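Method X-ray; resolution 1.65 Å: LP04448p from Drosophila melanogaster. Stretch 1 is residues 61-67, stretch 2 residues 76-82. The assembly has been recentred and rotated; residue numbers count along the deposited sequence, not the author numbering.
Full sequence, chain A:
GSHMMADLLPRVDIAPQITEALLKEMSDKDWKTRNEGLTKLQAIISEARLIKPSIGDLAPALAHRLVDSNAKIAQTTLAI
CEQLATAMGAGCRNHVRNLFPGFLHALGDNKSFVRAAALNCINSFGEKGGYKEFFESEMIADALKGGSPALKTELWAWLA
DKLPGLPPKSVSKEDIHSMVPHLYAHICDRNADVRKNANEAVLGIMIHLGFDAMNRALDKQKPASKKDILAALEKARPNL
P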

# COMPACT_ATOMS: atom_id res chain seq x y z
N ALA A 61 -2.10 6.20 -15.46
CA ALA A 61 -3.13 5.48 -16.20
C ALA A 61 -3.56 4.22 -15.45
O ALA A 61 -4.75 3.96 -15.30
N LEU A 62 -2.58 3.45 -14.98
CA LEU A 62 -2.88 2.24 -14.20
C LEU A 62 -3.55 2.56 -12.87
O LEU A 62 -4.40 1.79 -12.40
N ALA A 63 -3.18 3.68 -12.27
CA ALA A 63 -3.77 4.07 -11.00
C ALA A 63 -5.29 4.22 -11.12
O ALA A 63 -6.05 3.73 -10.27
N HIS A 64 -5.73 4.86 -12.20
CA HIS A 64 -7.16 4.98 -12.45
C HIS A 64 -7.83 3.61 -12.61
O HIS A 64 -8.96 3.39 -12.16
N ARG A 65 -7.14 2.68 -13.27
CA ARG A 65 -7.73 1.36 -13.48
C ARG A 65 -7.79 0.52 -12.19
O ARG A 65 -8.66 -0.33 -12.04
N LEU A 66 -6.88 0.78 -11.26
CA LEU A 66 -6.90 0.09 -9.98
C LEU A 66 -8.18 0.41 -9.21
O LEU A 66 -8.64 -0.40 -8.41
N VAL A 67 -8.72 1.60 -9.46
CA VAL A 67 -9.98 2.05 -8.85
C VAL A 67 -11.10 2.16 -9.88
O VAL A 67 -11.97 3.03 -9.80
N THR A 76 -8.04 -7.18 -12.92
CA THR A 76 -7.06 -7.39 -13.97
C THR A 76 -5.87 -6.46 -13.78
O THR A 76 -4.71 -6.85 -13.97
N THR A 77 -6.17 -5.22 -13.40
CA THR A 77 -5.13 -4.22 -13.20
C THR A 77 -4.18 -4.60 -12.05
O THR A 77 -2.97 -4.39 -12.14
N LEU A 78 -4.72 -5.19 -10.98
CA LEU A 78 -3.85 -5.67 -9.90
C LEU A 78 -2.87 -6.71 -10.44
O LEU A 78 -1.67 -6.65 -10.14
N ALA A 79 -3.38 -7.65 -11.23
CA ALA A 79 -2.53 -8.67 -11.85
C ALA A 79 -1.46 -8.03 -12.71
O ALA A 79 -0.29 -8.44 -12.68
N ILE A 80 -1.83 -7.03 -13.50
CA ILE A 80 -0.85 -6.34 -14.33
C ILE A 80 0.22 -5.62 -13.52
O ILE A 80 1.40 -5.62 -13.88
N CYS A 81 -0.19 -5.01 -12.41
CA CYS A 81 0.78 -4.31 -11.57
C CYS A 81 1.77 -5.29 -10.95
O CYS A 81 2.93 -4.97 -10.78
N GLU A 82 1.31 -6.49 -10.61
CA GLU A 82 2.22 -7.49 -10.07
C GLU A 82 3.21 -7.90 -11.14
O GLU A 82 4.41 -8.00 -10.88

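This is a small, mainly apolar contact between two helical segments of one chain, with no hydrogen bond crossing between them. The helix axes run roughly antiparallel, at 139°, and approach to 9.2 Å. The backbones are nearest at Leu66 and Thr77, whose CA atoms lie 5.7 Å apart.

Thr77 points toward the first helix and has more area covered by the other stretch than any other residue here. Its chi1 is m. This places Thr77 CG2 3.6 Å from Leu66 CD2 and 3.6 Å from Leu62 O. Thr77 OG1 lies 3.2 Å from Arg65 CB and is hydrogen-bonded elsewhere in the structure.

Leu66 leaves its backbone sideways, but its m,t rotamer brings the end of the side chain nearer to the second helix. Leu66 CD2 also meets Leu78 CD2 at 3.6 Å and Cys81 SG at 4.1 Å. Leu78, likewise sideways and m,t, brings its end in as well.

Leu62 points toward the partner and is also m,t. Leu62 CD1 is 4.3 Å from Cys81 SG, and Leu62 CD2 is 4.4 Å from Ile80 CG2. Ile80 (m,t) and Cys81 (m) both point toward the first helix.

Arg65, m,m,p at chi1 to chi3, starts toward the second helix, but its end leads away. Its NE and NH2 are hydrogen-bonded elsewhere in the structure. Ala63 and His64 point away and take no part.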

# COMPACT_ATOMS: atom_id res chain seq x y z
CB ALA A 61 -2.65 5.14 -17.59
CB LEU A 62 -1.63 1.41 -13.95
CG LEU A 62 -1.05 0.67 -15.15
CD1 LEU A 62 0.25 -0.00 -14.77
CD2 LEU A 62 -2.07 -0.36 -15.63
CB ALA A 63 -3.13 5.36 -10.50
CB HIS A 64 -7.42 5.83 -13.70
CG HIS A 64 -7.29 7.30 -13.48
ND1 HIS A 64 -6.17 8.01 -13.87
CD2 HIS A 64 -8.13 8.21 -12.92
CE1 HIS A 64 -6.33 9.29 -13.56
NE2 HIS A 64 -7.51 9.43 -12.98
CB ARG A 65 -7.01 0.61 -14.61
CG ARG A 65 -6.96 1.41 -15.92
CD ARG A 65 -8.27 1.39 -16.75
NE ARG A 65 -9.41 2.04 -16.10
CZ ARG A 65 -9.66 3.35 -16.13
NH1 ARG A 65 -8.84 4.18 -16.77
NH2 ARG A 65 -10.74 3.83 -15.53
CB LEU A 66 -5.68 0.49 -9.13
CG LEU A 66 -4.34 -0.14 -9.51
CD1 LEU A 66 -3.19 0.50 -8.74
CD2 LEU A 66 -4.39 -1.63 -9.25
CB VAL A 67 -9.81 3.40 -8.10
CG1 VAL A 67 -8.76 3.26 -7.01
CG2 VAL A 67 -9.44 4.53 -9.06
CB THR A 76 -7.68 -7.19 -15.37
OG1 THR A 76 -8.70 -8.18 -15.58
CG2 THR A 76 -6.62 -7.33 -16.47
CB THR A 77 -5.73 -2.80 -13.01
OG1 THR A 77 -6.56 -2.48 -14.13
CG2 THR A 77 -4.65 -1.76 -12.86
CB LEU A 78 -4.66 -6.24 -8.73
CG LEU A 78 -5.41 -5.22 -7.89
CD1 LEU A 78 -6.50 -5.92 -7.08
CD2 LEU A 78 -4.46 -4.42 -6.98
CB ALA A 79 -3.38 -9.64 -12.69
CB ILE A 80 -1.52 -5.36 -15.30
CG1 ILE A 80 -2.23 -6.14 -16.41
CG2 ILE A 80 -0.49 -4.41 -15.90
CD1 ILE A 80 -3.18 -5.29 -17.23
CB CYS A 81 0.09 -3.47 -10.49
SG CYS A 81 -0.73 -2.03 -11.16
CB GLU A 82 1.47 -8.70 -9.51
CG GLU A 82 2.30 -9.50 -8.51
CD GLU A 82 1.52 -10.60 -7.82
OE1 GLU A 82 0.30 -10.43 -7.60
OE2 GLU A 82 2.13 -11.64 -7.50